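Local coordinates for protein D-alanyl-D-alanine carboxypeptidase (Vibrio cholerae, PDB 5TR7) that probably removes the terminal D-alanine from cell-wall precursor peptides, as a penicillin-binding serine carboxypeptidase of the S11 family, at residues D198-G203 with N211-A216; K38-Y43 with A154-A159; K76-V81 with I181-R186; S98-C103 with N137-D142. All coordinates share one frame; numbering follows the deposited sequence.

Contact 1: D198-G203 with N211-A216; sequences DGIKTG and NLVSSA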
loop_
_atom_site.group_PDB
_atom_site.type_symbol
_atom_site.label_atom_id
_atom_site.label_comp_id
_atom_site.label_asym_id
_atom_site.label_seq_id
_atom_site.Cartn_x
_atom_site.Cartn_y
_atom_site.Cartn_z
ATOM N N ASP A 198 -3.080 -6.100 -10.980
ATOM C CA ASP A 198 -4.227 -6.003 -10.102
ATOM C C ASP A 198 -3.876 -5.380 -8.718
ATOM O O ASP A 198 -4.634 -5.490 -7.780
ATOM C CB ASP A 198 -4.891 -7.407 -10.007
ATOM C CG ASP A 198 -3.977 -8.449 -9.383
ATOM O OD1 ASP A 198 -2.841 -8.082 -8.963
ATOM O OD2 ASP A 198 -4.392 -9.647 -9.338
ATOM N N GLY A 199 -2.734 -4.705 -8.633
ATOM C CA GLY A 199 -2.318 -4.008 -7.445
ATOM C C GLY A 199 -0.971 -3.324 -7.698
ATOM O O GLY A 199 -0.413 -3.435 -8.774
ATOM N N ILE A 200 -0.391 -2.687 -6.696
ATOM C CA ILE A 200 -0.944 -2.630 -5.359
ATOM C C ILE A 200 -1.143 -1.195 -4.882
ATOM O O ILE A 200 -2.253 -0.708 -4.793
ATOM C CB ILE A 200 -0.058 -3.387 -4.356
ATOM C CG1 ILE A 200 0.328 -4.755 -4.910
ATOM C CG2 ILE A 200 -0.709 -3.481 -2.991
ATOM C CD1 ILE A 200 0.970 -5.692 -3.869
ATOM N N LYS A 201 -0.069 -0.501 -4.579
ATOM C CA LYS A 201 -0.214 0.800 -3.991
ATOM C C LYS A 201 0.854 1.747 -4.452
ATOM O O LYS A 201 2.008 1.449 -4.560
ATOM C CB LYS A 201 -0.112 0.649 -2.464
ATOM C CG LYS A 201 -0.395 1.898 -1.635
ATOM C CD LYS A 201 -1.873 2.174 -1.637
ATOM C CE LYS A 201 -2.218 3.475 -0.918
ATOM N NZ LYS A 201 -1.907 4.726 -1.660
ATOM N N THR A 202 0.441 2.953 -4.509
ATOM C CA THR A 202 1.220 4.035 -4.988
ATOM C C THR A 202 1.647 4.983 -3.836
ATOM O O THR A 202 1.068 5.005 -2.802
ATOM C CB THR A 202 0.270 4.730 -5.951
ATOM O OG1 THR A 202 0.997 5.535 -6.834
ATOM C CG2 THR A 202 -0.795 5.501 -5.211
ATOM N N GLY A 203 2.700 5.736 -4.030
ATOM C CA GLY A 203 3.089 6.749 -3.018
ATOM C C GLY A 203 4.189 7.640 -3.464
ATOM O O GLY A 203 4.809 7.380 -4.508
ATOM N N ASN A 211 6.784 6.341 -5.999
ATOM C CA ASN A 211 6.890 4.949 -5.749
ATOM C C ASN A 211 5.693 4.139 -6.216
ATOM O O ASN A 211 4.581 4.605 -6.165
ATOM C CB ASN A 211 6.936 4.794 -4.245
ATOM C CG ASN A 211 7.988 5.658 -3.610
ATOM O OD1 ASN A 211 9.076 5.844 -4.158
ATOM N ND2 ASN A 211 7.661 6.192 -2.442
ATOM N N LEU A 212 5.933 2.859 -6.521
ATOM C CA LEU A 212 4.880 1.936 -6.787
ATOM C C LEU A 212 5.196 0.529 -6.332
ATOM O O LEU A 212 6.266 0.018 -6.615
ATOM C CB LEU A 212 4.606 1.879 -8.292
ATOM C CG LEU A 212 3.476 0.913 -8.700
ATOM C CD1 LEU A 212 2.147 1.179 -7.999
ATOM C CD2 LEU A 212 3.261 1.036 -10.209
ATOM N N VAL A 213 4.250 -0.102 -5.660
ATOM C CA VAL A 213 4.327 -1.535 -5.332
ATOM C C VAL A 213 3.295 -2.140 -6.271
ATOM O O VAL A 213 2.126 -1.832 -6.138
ATOM C CB VAL A 213 4.001 -1.870 -3.890
ATOM C CG1 VAL A 213 4.105 -3.357 -3.650
ATOM C CG2 VAL A 213 5.009 -1.234 -3.027
ATOM N N SER A 214 3.711 -2.991 -7.206
ATOM C CA SER A 214 2.773 -3.575 -8.134
ATOM C C SER A 214 2.793 -5.088 -8.100
ATOM O O SER A 214 3.728 -5.644 -7.593
ATOM C CB SER A 214 3.095 -3.099 -9.564
ATOM O OG SER A 214 4.443 -3.430 -9.902
ATOM N N SER A 215 1.727 -5.731 -8.615
ATOM C CA SER A 215 1.688 -7.144 -8.772
ATOM C C SER A 215 0.922 -7.415 -10.054
ATOM O O SER A 215 -0.003 -6.710 -10.351
ATOM C CB SER A 215 1.037 -7.872 -7.573
ATOM O OG SER A 215 1.137 -9.280 -7.714
ATOM N N ALA A 216 1.271 -8.494 -10.752
ATOM C CA ALA A 216 0.628 -8.855 -11.984
ATOM C C ALA A 216 0.724 -10.312 -12.204
ATOM O O ALA A 216 1.588 -10.983 -11.620
ATOM C CB ALA A 216 1.327 -8.121 -13.167
#

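Contact 2: K38-Y43 with A154-A159; sequences KMMTSY and ALLGQA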
loop_
_atom_site.group_PDB
_atom_site.type_symbol
_atom_site.label_atom_id
_atom_site.label_comp_id
_atom_site.label_asym_id
_atom_site.label_seq_id
_atom_site.Cartn_x
_atom_site.Cartn_y
_atom_site.Cartn_z
ATOM N N LYS A 38 0.312 2.544 4.036
ATOM C CA LYS A 38 -1.109 2.169 4.002
ATOM C C LYS A 38 -1.306 0.723 3.685
ATOM O O LYS A 38 -2.336 0.129 4.060
ATOM C CB LYS A 38 -1.912 3.058 3.112
ATOM C CG LYS A 38 -1.885 4.531 3.568
ATOM C CD LYS A 38 -2.773 5.450 2.728
ATOM C CE LYS A 38 -2.797 6.881 3.264
ATOM N NZ LYS A 38 -1.558 7.617 2.971
ATOM N N MET A 39 -0.330 0.112 3.020
ATOM C CA MET A 39 -0.427 -1.333 2.795
ATOM C C MET A 39 -0.397 -2.072 4.133
ATOM O O MET A 39 -1.114 -3.096 4.320
ATOM C CB MET A 39 0.729 -1.843 1.939
ATOM C CG MET A 39 0.638 -1.405 0.456
ATOM S SD MET A 39 1.823 -2.255 -0.534
ATOM C CE MET A 39 3.410 -1.907 0.110
ATOM N N MET A 40 0.397 -1.565 5.078
ATOM C CA MET A 40 0.495 -2.278 6.370
ATOM C C MET A 40 -0.811 -2.057 7.127
ATOM O O MET A 40 -1.333 -2.944 7.774
ATOM C CB MET A 40 1.718 -1.867 7.198
ATOM C CG MET A 40 1.724 -2.593 8.575
ATOM S SD MET A 40 1.765 -4.428 8.486
ATOM C CE MET A 40 3.501 -4.365 7.967
ATOM N N THR A 41 -1.357 -0.862 7.013
ATOM C CA THR A 41 -2.616 -0.536 7.688
ATOM C C THR A 41 -3.735 -1.431 7.178
ATOM O O THR A 41 -4.504 -2.020 7.967
ATOM C CB THR A 41 -2.936 0.946 7.491
ATOM O OG1 THR A 41 -1.950 1.724 8.197
ATOM C CG2 THR A 41 -4.313 1.303 8.010
ATOM N N SER A 42 -3.805 -1.579 5.866
ATOM C CA SER A 42 -4.855 -2.416 5.274
ATOM C C SER A 42 -4.581 -3.888 5.617
ATOM O O SER A 42 -5.522 -4.677 5.667
ATOM C CB SER A 42 -4.972 -2.247 3.783
ATOM O OG SER A 42 -3.981 -3.024 3.148
ATOM N N TYR A 43 -3.315 -4.261 5.815
ATOM C CA TYR A 43 -2.995 -5.642 6.143
ATOM C C TYR A 43 -3.592 -5.949 7.513
ATOM O O TYR A 43 -4.284 -6.967 7.687
ATOM C CB TYR A 43 -1.472 -5.938 6.091
ATOM C CG TYR A 43 -1.143 -7.405 6.383
ATOM C CD1 TYR A 43 -0.995 -7.839 7.678
ATOM C CD2 TYR A 43 -1.008 -8.359 5.360
ATOM C CE1 TYR A 43 -0.794 -9.180 7.965
ATOM C CE2 TYR A 43 -0.757 -9.703 5.649
ATOM C CZ TYR A 43 -0.662 -10.118 6.948
ATOM O OH TYR A 43 -0.438 -11.428 7.235
ATOM N N ALA A 154 8.091 -5.439 -0.616
ATOM C CA ALA A 154 7.708 -6.527 -1.475
ATOM C C ALA A 154 7.074 -7.649 -0.663
ATOM O O ALA A 154 6.069 -8.259 -1.086
ATOM C CB ALA A 154 8.927 -7.074 -2.166
ATOM N N LEU A 155 7.698 -7.969 0.481
ATOM C CA LEU A 155 7.147 -9.001 1.363
ATOM C C LEU A 155 5.753 -8.573 1.767
ATOM O O LEU A 155 4.867 -9.365 1.783
ATOM C CB LEU A 155 8.003 -9.177 2.642
ATOM C CG LEU A 155 9.360 -9.859 2.550
ATOM C CD1 LEU A 155 10.180 -9.768 3.872
ATOM C CD2 LEU A 155 9.219 -11.297 2.104
ATOM N N LEU A 156 5.549 -7.281 2.009
ATOM C CA LEU A 156 4.254 -6.816 2.452
ATOM C C LEU A 156 3.199 -6.960 1.369
ATOM O O LEU A 156 2.065 -7.356 1.639
ATOM C CB LEU A 156 4.328 -5.384 2.977
ATOM C CG LEU A 156 3.064 -4.739 3.507
ATOM C CD1 LEU A 156 2.523 -5.517 4.662
ATOM C CD2 LEU A 156 3.291 -3.329 3.933
ATOM N N GLY A 157 3.569 -6.573 0.169
ATOM C CA GLY A 157 2.643 -6.700 -0.977
ATOM C C GLY A 157 2.277 -8.178 -1.156
ATOM O O GLY A 157 1.117 -8.519 -1.367
ATOM N N GLN A 158 3.294 -9.051 -1.114
ATOM C CA GLN A 158 3.101 -10.483 -1.257
ATOM C C GLN A 158 2.153 -11.008 -0.162
ATOM O O GLN A 158 1.248 -11.807 -0.440
ATOM C CB GLN A 158 4.462 -11.216 -1.152
ATOM C CG GLN A 158 4.388 -12.742 -1.185
ATOM C CD GLN A 158 5.692 -13.436 -0.834
ATOM O OE1 GLN A 158 6.385 -13.082 0.095
ATOM N NE2 GLN A 158 6.067 -14.376 -1.657
ATOM N N ALA A 159 2.379 -10.570 1.073
ATOM C CA ALA A 159 1.534 -10.998 2.208
ATOM C C ALA A 159 0.096 -10.560 2.073
ATOM O O ALA A 159 -0.808 -11.258 2.553
ATOM C CB ALA A 159 2.095 -10.451 3.518
#

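Contact 3: K76-V81 with I181-R186; sequences KMFVEV and ITQYNR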
loop_
_atom_site.group_PDB
_atom_site.type_symbol
_atom_site.label_atom_id
_atom_site.label_comp_id
_atom_site.label_asym_id
_atom_site.label_seq_id
_atom_site.Cartn_x
_atom_site.Cartn_y
_atom_site.Cartn_z
ATOM N N LYS A 76 -7.195 12.801 1.110
ATOM C CA LYS A 76 -8.269 12.577 2.074
ATOM C C LYS A 76 -9.502 11.961 1.486
ATOM O O LYS A 76 -9.842 12.194 0.298
ATOM C CB LYS A 76 -8.746 13.918 2.606
ATOM C CG LYS A 76 -7.763 14.708 3.471
ATOM C CD LYS A 76 -8.255 16.161 3.654
ATOM C CE LYS A 76 -8.056 17.006 2.377
ATOM N NZ LYS A 76 -6.654 17.376 2.095
ATOM N N MET A 77 -10.219 11.204 2.331
ATOM C CA MET A 77 -11.512 10.646 1.946
ATOM C C MET A 77 -12.615 11.707 2.143
ATOM O O MET A 77 -13.704 11.649 1.533
ATOM C CB MET A 77 -11.804 9.439 2.815
ATOM C CG MET A 77 -13.196 8.798 2.578
ATOM S SD MET A 77 -13.266 7.284 3.510
ATOM C CE MET A 77 -15.009 6.917 3.236
ATOM N N PHE A 78 -12.289 12.687 2.992
ATOM C CA PHE A 78 -13.152 13.797 3.370
ATOM C C PHE A 78 -14.184 13.429 4.407
ATOM O O PHE A 78 -15.366 13.672 4.258
ATOM C CB PHE A 78 -13.733 14.544 2.186
ATOM C CG PHE A 78 -12.681 15.251 1.402
ATOM C CD1 PHE A 78 -12.134 16.428 1.882
ATOM C CD2 PHE A 78 -12.192 14.704 0.259
ATOM C CE1 PHE A 78 -11.133 17.067 1.211
ATOM C CE2 PHE A 78 -11.182 15.358 -0.445
ATOM C CZ PHE A 78 -10.664 16.547 0.034
ATOM N N VAL A 79 -13.669 12.849 5.478
ATOM C CA VAL A 79 -14.490 12.386 6.549
ATOM C C VAL A 79 -14.700 13.485 7.593
ATOM O O VAL A 79 -13.781 14.262 7.872
ATOM C CB VAL A 79 -13.790 11.079 6.995
ATOM C CG1 VAL A 79 -13.638 10.891 8.466
ATOM C CG2 VAL A 79 -14.402 9.910 6.233
ATOM N N GLU A 80 -15.909 13.558 8.139
ATOM C CA GLU A 80 -16.265 14.563 9.178
ATOM C C GLU A 80 -16.467 14.089 10.617
ATOM O O GLU A 80 -17.183 13.141 10.878
ATOM C CB GLU A 80 -17.524 15.302 8.798
ATOM C CG GLU A 80 -17.389 16.088 7.485
ATOM C CD GLU A 80 -18.461 17.144 7.320
ATOM O OE1 GLU A 80 -18.613 17.901 8.300
ATOM O OE2 GLU A 80 -19.104 17.229 6.236
ATOM N N VAL A 81 -15.906 14.849 11.544
ATOM C CA VAL A 81 -16.003 14.521 12.978
ATOM C C VAL A 81 -17.459 14.451 13.408
ATOM O O VAL A 81 -18.299 15.165 12.907
ATOM C CB VAL A 81 -15.269 15.570 13.838
ATOM C CG1 VAL A 81 -15.226 15.182 15.321
ATOM C CG2 VAL A 81 -13.869 15.727 13.312
ATOM N N ILE A 181 -17.768 12.997 -3.707
ATOM C CA ILE A 181 -16.388 13.222 -4.140
ATOM C C ILE A 181 -15.801 11.905 -4.666
ATOM O O ILE A 181 -15.658 10.933 -3.892
ATOM C CB ILE A 181 -15.534 13.775 -2.996
ATOM C CG1 ILE A 181 -16.159 15.124 -2.545
ATOM C CG2 ILE A 181 -14.085 13.972 -3.465
ATOM C CD1 ILE A 181 -15.540 15.713 -1.301
ATOM N N THR A 182 -15.520 11.872 -5.987
ATOM C CA THR A 182 -14.989 10.709 -6.667
ATOM C C THR A 182 -13.507 10.876 -6.840
ATOM O O THR A 182 -13.058 11.906 -7.308
ATOM C CB THR A 182 -15.638 10.501 -8.036
ATOM O OG1 THR A 182 -17.016 10.222 -7.858
ATOM C CG2 THR A 182 -15.048 9.289 -8.797
ATOM N N GLN A 183 -12.726 9.859 -6.443
ATOM C CA GLN A 183 -11.278 9.895 -6.576
ATOM C C GLN A 183 -10.875 8.585 -7.241
ATOM O O GLN A 183 -11.484 7.543 -7.020
ATOM C CB GLN A 183 -10.614 10.071 -5.223
ATOM C CG GLN A 183 -11.292 11.166 -4.416
ATOM C CD GLN A 183 -10.531 11.632 -3.171
ATOM O OE1 GLN A 183 -9.398 12.022 -3.292
ATOM N NE2 GLN A 183 -11.197 11.721 -2.006
ATOM N N TYR A 184 -9.873 8.685 -8.091
ATOM C CA TYR A 184 -9.319 7.578 -8.811
ATOM C C TYR A 184 -8.143 6.927 -8.146
ATOM O O TYR A 184 -7.348 7.543 -7.504
ATOM C CB TYR A 184 -8.909 7.990 -10.265
ATOM C CG TYR A 184 -10.141 8.214 -11.063
ATOM C CD1 TYR A 184 -10.780 9.454 -11.028
ATOM C CD2 TYR A 184 -10.791 7.152 -11.711
ATOM C CE1 TYR A 184 -11.989 9.662 -11.694
ATOM C CE2 TYR A 184 -11.997 7.345 -12.373
ATOM C CZ TYR A 184 -12.582 8.604 -12.367
ATOM O OH TYR A 184 -13.766 8.774 -13.022
ATOM N N ASN A 185 -8.038 5.632 -8.369
ATOM C CA ASN A 185 -6.898 4.892 -7.941
ATOM C C ASN A 185 -5.736 5.394 -8.783
ATOM O O ASN A 185 -5.841 5.381 -9.995
ATOM C CB ASN A 185 -7.135 3.394 -8.209
ATOM C CG ASN A 185 -6.161 2.543 -7.543
ATOM O OD1 ASN A 185 -4.969 2.865 -7.509
ATOM N ND2 ASN A 185 -6.661 1.413 -6.958
ATOM N N ARG A 186 -4.676 5.872 -8.152
ATOM C CA ARG A 186 -3.468 6.402 -8.799
ATOM C C ARG A 186 -2.580 5.341 -9.434
ATOM O O ARG A 186 -1.574 5.667 -10.056
ATOM C CB ARG A 186 -2.638 7.132 -7.717
ATOM C CG ARG A 186 -3.086 8.494 -7.238
ATOM C CD ARG A 186 -2.206 9.601 -7.883
ATOM N NE ARG A 186 -1.839 10.634 -6.905
ATOM C CZ ARG A 186 -0.764 11.446 -6.950
ATOM N NH1 ARG A 186 -0.551 12.294 -5.966
ATOM N NH2 ARG A 186 0.137 11.415 -7.900
#

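Contact 4: S98-C103 with N137-D142; sequences SGNDAC and NSHGLD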
loop_
_atom_site.group_PDB
_atom_site.type_symbol
_atom_site.label_atom_id
_atom_site.label_comp_id
_atom_site.label_asym_id
_atom_site.label_seq_id
_atom_site.Cartn_x
_atom_site.Cartn_y
_atom_site.Cartn_z
ATOM N N SER A 98 -6.296 6.604 -0.848
ATOM C CA SER A 98 -5.077 6.904 -0.096
ATOM C C SER A 98 -5.393 7.988 0.935
ATOM O O SER A 98 -4.584 8.874 1.219
ATOM C CB SER A 98 -3.964 7.362 -1.099
ATOM O OG SER A 98 -2.708 7.119 -0.529
ATOM N N GLY A 99 -6.567 7.913 1.537
ATOM C CA GLY A 99 -6.978 8.959 2.484
ATOM C C GLY A 99 -6.377 8.812 3.880
ATOM O O GLY A 99 -6.590 7.816 4.536
ATOM N N ASN A 100 -5.582 9.777 4.307
ATOM C CA ASN A 100 -4.970 9.737 5.624
ATOM C C ASN A 100 -5.976 9.778 6.775
ATOM O O ASN A 100 -5.726 9.195 7.846
ATOM C CB ASN A 100 -4.030 10.924 5.804
ATOM C CG ASN A 100 -2.831 10.890 4.909
ATOM O OD1 ASN A 100 -2.452 9.873 4.386
ATOM N ND2 ASN A 100 -2.237 12.026 4.739
ATOM N N ASP A 101 -7.059 10.560 6.570
ATOM C CA ASP A 101 -8.142 10.679 7.543
ATOM C C ASP A 101 -8.754 9.296 7.832
ATOM O O ASP A 101 -8.889 8.858 9.021
ATOM C CB ASP A 101 -9.173 11.760 7.139
ATOM C CG ASP A 101 -9.756 11.581 5.681
ATOM O OD1 ASP A 101 -9.189 10.778 4.903
ATOM O OD2 ASP A 101 -10.776 12.270 5.321
ATOM N N ALA A 102 -9.041 8.560 6.761
ATOM C CA ALA A 102 -9.634 7.230 6.904
ATOM C C ALA A 102 -8.681 6.257 7.625
ATOM O O ALA A 102 -9.143 5.336 8.292
ATOM C CB ALA A 102 -10.000 6.654 5.553
ATOM N N CYS A 103 -7.370 6.457 7.445
ATOM C CA CYS A 103 -6.371 5.608 8.122
ATOM C C CYS A 103 -6.481 5.749 9.611
ATOM O O CYS A 103 -6.577 4.752 10.340
ATOM C CB CYS A 103 -4.938 5.937 7.722
ATOM S SG CYS A 103 -4.499 5.427 6.062
ATOM N N ASN A 137 3.021 5.541 12.616
ATOM C CA ASN A 137 1.664 5.976 12.498
ATOM C C ASN A 137 0.964 5.098 11.439
ATOM O O ASN A 137 1.631 4.343 10.745
ATOM C CB ASN A 137 1.669 7.459 12.128
ATOM C CG ASN A 137 2.255 7.696 10.780
ATOM O OD1 ASN A 137 1.899 7.042 9.794
ATOM N ND2 ASN A 137 3.140 8.646 10.715
ATOM N N SER A 138 -0.355 5.241 11.294
ATOM C CA SER A 138 -1.136 4.455 10.363
ATOM C C SER A 138 -1.210 4.981 8.921
ATOM O O SER A 138 -1.824 4.315 8.049
ATOM C CB SER A 138 -2.541 4.377 10.894
ATOM O OG SER A 138 -3.113 5.699 10.980
ATOM N N HIS A 139 -0.590 6.126 8.613
ATOM C CA HIS A 139 -0.748 6.684 7.244
ATOM C C HIS A 139 0.508 6.939 6.438
ATOM O O HIS A 139 0.403 7.008 5.202
ATOM C CB HIS A 139 -1.592 7.956 7.303
ATOM C CG HIS A 139 -1.191 8.843 8.426
ATOM N ND1 HIS A 139 -0.034 9.570 8.400
ATOM C CD2 HIS A 139 -1.761 9.093 9.625
ATOM C CE1 HIS A 139 0.088 10.261 9.519
ATOM N NE2 HIS A 139 -0.959 9.997 10.279
ATOM N N GLY A 140 1.666 7.078 7.088
ATOM C CA GLY A 140 2.906 7.327 6.386
ATOM C C GLY A 140 3.530 8.730 6.433
ATOM O O GLY A 140 4.620 8.921 5.948
ATOM N N LEU A 141 2.902 9.709 7.050
ATOM C CA LEU A 141 3.520 11.053 7.041
ATOM C C LEU A 141 4.814 10.950 7.790
ATOM O O LEU A 141 4.895 10.225 8.770
ATOM C CB LEU A 141 2.585 12.099 7.647
ATOM C CG LEU A 141 1.276 12.315 6.840
ATOM C CD1 LEU A 141 0.355 13.300 7.568
ATOM C CD2 LEU A 141 1.548 12.790 5.401
ATOM N N ASP A 142 5.863 11.602 7.270
ATOM C CA ASP A 142 7.210 11.578 7.834
ATOM C C ASP A 142 7.569 11.605 9.276
ATOM O O ASP A 142 7.119 12.451 10.010
ATOM C CB ASP A 142 7.913 12.927 7.587
ATOM C CG ASP A 142 8.824 12.907 6.430
ATOM O OD1 ASP A 142 8.585 12.162 5.450
ATOM O OD2 ASP A 142 9.787 13.675 6.531
#

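Contact 1: D198-G203 with N211-A216
Ile200 and Val213 meet across two antiparallel strands, 196-205 and 209-218, which form a hairpin at one edge of the five-stranded sheet. The Ile200 side chain starts close to the partner backbone, with CB 3.2 Å from Val213 O. CG1 lies beside the backbone N (chi1 -47°), 3.6 Å from that same carbonyl oxygen. CD1 then reaches the other strand and touches Val213 CG1 at 3.9 Å. CG2 branches off to pack on Met39 of helix 37-50.

Ile200 and Lys201 both face Val213, which makes a classic beta bulge. The peptide bond before Ile200 is cis. Val213 O accepts twice, from Ile200 N at 2.7 Å and from Lys201 N at 3.0 Å. Val213 N returns a nearly straight bond to Lys201 O (2.9 Å, 173° at the hydrogen). Beyond the bulge, Gly203 and Asn211 form a hydrogen-bonded pair.

Lys201, a predicted substrate-binding residue, bends at chi2 and chi4. Its NZ bonds to Thr202 O at 3.2 Å and also to Ser98 OG. The Lys-Thr-Gly sequence of 201-203 matches the strand motif known from penicillin-binding enzymes. Its N-H and C=O both bond to Val213, fixing the root of a side chain whose amine meets predicted active-site Ser98.

Contact 2: K38-Y43 with A154-A159
Leu156 pushes its two methyl groups into the side of helix 37-50, overlapping Met39 and Met40. Its CG is anti to the backbone N (chi1 -179°), which carries both methyls across to the neighbouring helix. CD2 sits between the two methionines at their roots, 3.6 Å from Met39 CB and 3.6 Å from Met40 N. CD1 takes the other side and meets the tip of Met40, with CE at 3.6 Å. The Met40 chain bends at chi2 and chi3, which brings this methyl back to the leucine. The two side chains cross at about a right angle.

One turn further along, Tyr43 and Ala159 make the second point of contact. Tyr43 CE2 lies 3.6 Å from Ala159 CB and 3.5 Å from Ala159 O. That carbonyl oxygen stands at the ring edge, in the ring plane. The tyrosine hydroxyl has its polar partners elsewhere, on Asp163 and Gln47.

The two helical segments run in roughly the same direction, their axes 34° apart and 10.0 Å from each other at closest. The touching residues are all buried, and their side chains meet through apolar packing. Trp124 adds an edge-to-face ring to Tyr43. Helix 37-50 carries Lys38. A helix that starts at a Ser-x-x-Lys pattern, with the predicted nucleophile Ser35 just before it, is characteristic of the penicillin-recognising serine enzymes.

Contact 3: K76-V81 with I181-R186
The small two-stranded hairpin 175-178/181-184 meets the loop 76-81 here, through Gln183 and Ile181 on one side and Lys76 and Phe78 on the other. The contact belongs to the S11 peptidase fold and lies near its surface, with the Gln183 side chain about 7 Å from that of the predicted active-site residue Ser98.

The polar link is a single hydrogen bond. Gln183 NE2 donates to Lys76 O at 2.7 Å, with 159° at the hydrogen. The donor lies in the plane of the Lys76 carbonyl, and the oxygen lies close to the plane of the Gln183 amide. Both groups are therefore well aligned. Gln183 CG sits beside the backbone N (chi1 -46°), and the extended chain beyond it carries the amide across to the loop backbone.

The Phe78 ring comes next to this bond. Gln183 NE2 approaches its edge, near the ring plane, at 3.9 Å from CD2. The ring and amide planes are 38° apart. Ile181 adds an apolar touch, its CD1 3.8 Å from Phe78 CD2, and these two side chains cross at about a right angle.

The loop backbone is gripped from behind by helix 100-111. The Asp101 carboxylate accepts from the backbone N of Met77, Phe78 and Val79. Met77 leaves the backbone away from 181-186, and its side chain packs on Phe176 and Tyr178 of strand 175-178. Within the loop, Lys76 CB sits 4.0 Å above the centre of the Phe78 ring.

Contact 4: S98-C103 with N137-D142
Asn100 CG lies beside its own backbone N (chi1 -66°), and with chi2 this sets OD1 against His139 CB at 3.6 Å. His139 CG stands between its backbone N and carbonyl carbon (chi1 44°), which turns the ring back toward Asn137 and brings ND1 near Leu141 N. The Asn100 and His139 side chains cross at about a right angle. Ser98, Gly99 and Asn100 match the Ser-x-Asn motif of penicillin-binding enzymes, and this motif leads into helix 100-111 with Gly99 at the N-cap position.

Asn100 uses both ends of its amide. OD1 accepts from Lys38 NZ, the predicted proton acceptor. His139 O accepts from the same amine, so both segments of the contact hold Lys38. ND2 packs against Leu141, 3.9 Å from CD2.

One turn further on, Cys103 points toward the loop 137-142. Its CB lies 3.7 Å from Ser138 OG and 3.9 Å from His139 CB. Ser138 OG has its polar partner on Glu114.

The loop is shaped by its own bonds. Asn137 OD1 accepts from His139 N at 2.9 Å and from Gly140 N at 2.7 Å, an Asx turn that extends to an Asx motif. The Gly140 bond is the straighter, at 171°. Asn137 ND2 closes the loop on Leu141 O, meeting a lone pair in the carbonyl plane. His139 ND1 serves as an acceptor, taking Leu141 N at 3.2 Å near its ring plane. Asn137 OD1 also lies over one face of the imidazole, offset toward the rim, 3.5 Å above the plane of the His139 ring.

How the contacts relate
Contacts 1, 2 and 4 surround the predicted active site, and contact 3 sits further out. Contact 1 rests on contact 2: Lys201 CB lies 3.6 Å from Met39 CG, and Ile200 CD1 lies 3.5 Å from Gly157 CA. Probable hydrogen bonds tie the rest together. Lys201 NZ to Ser98 OG, at 2.8 Å, links contacts 1 and 4. Contact 2 joins contact 4 through Lys38 NZ to Asn100 OD1 at 2.8 Å and Thr41 OG1 to Ser138 O at 2.6 Å. Contacts 3 and 4 meet at Met77 N and Asp101 OD1, 2.8 Å apart. Contact 3 reaches contact 1 through Arg186, part of the nitrite pocket, whose CB lies 3.5 Å from Thr202 CG2.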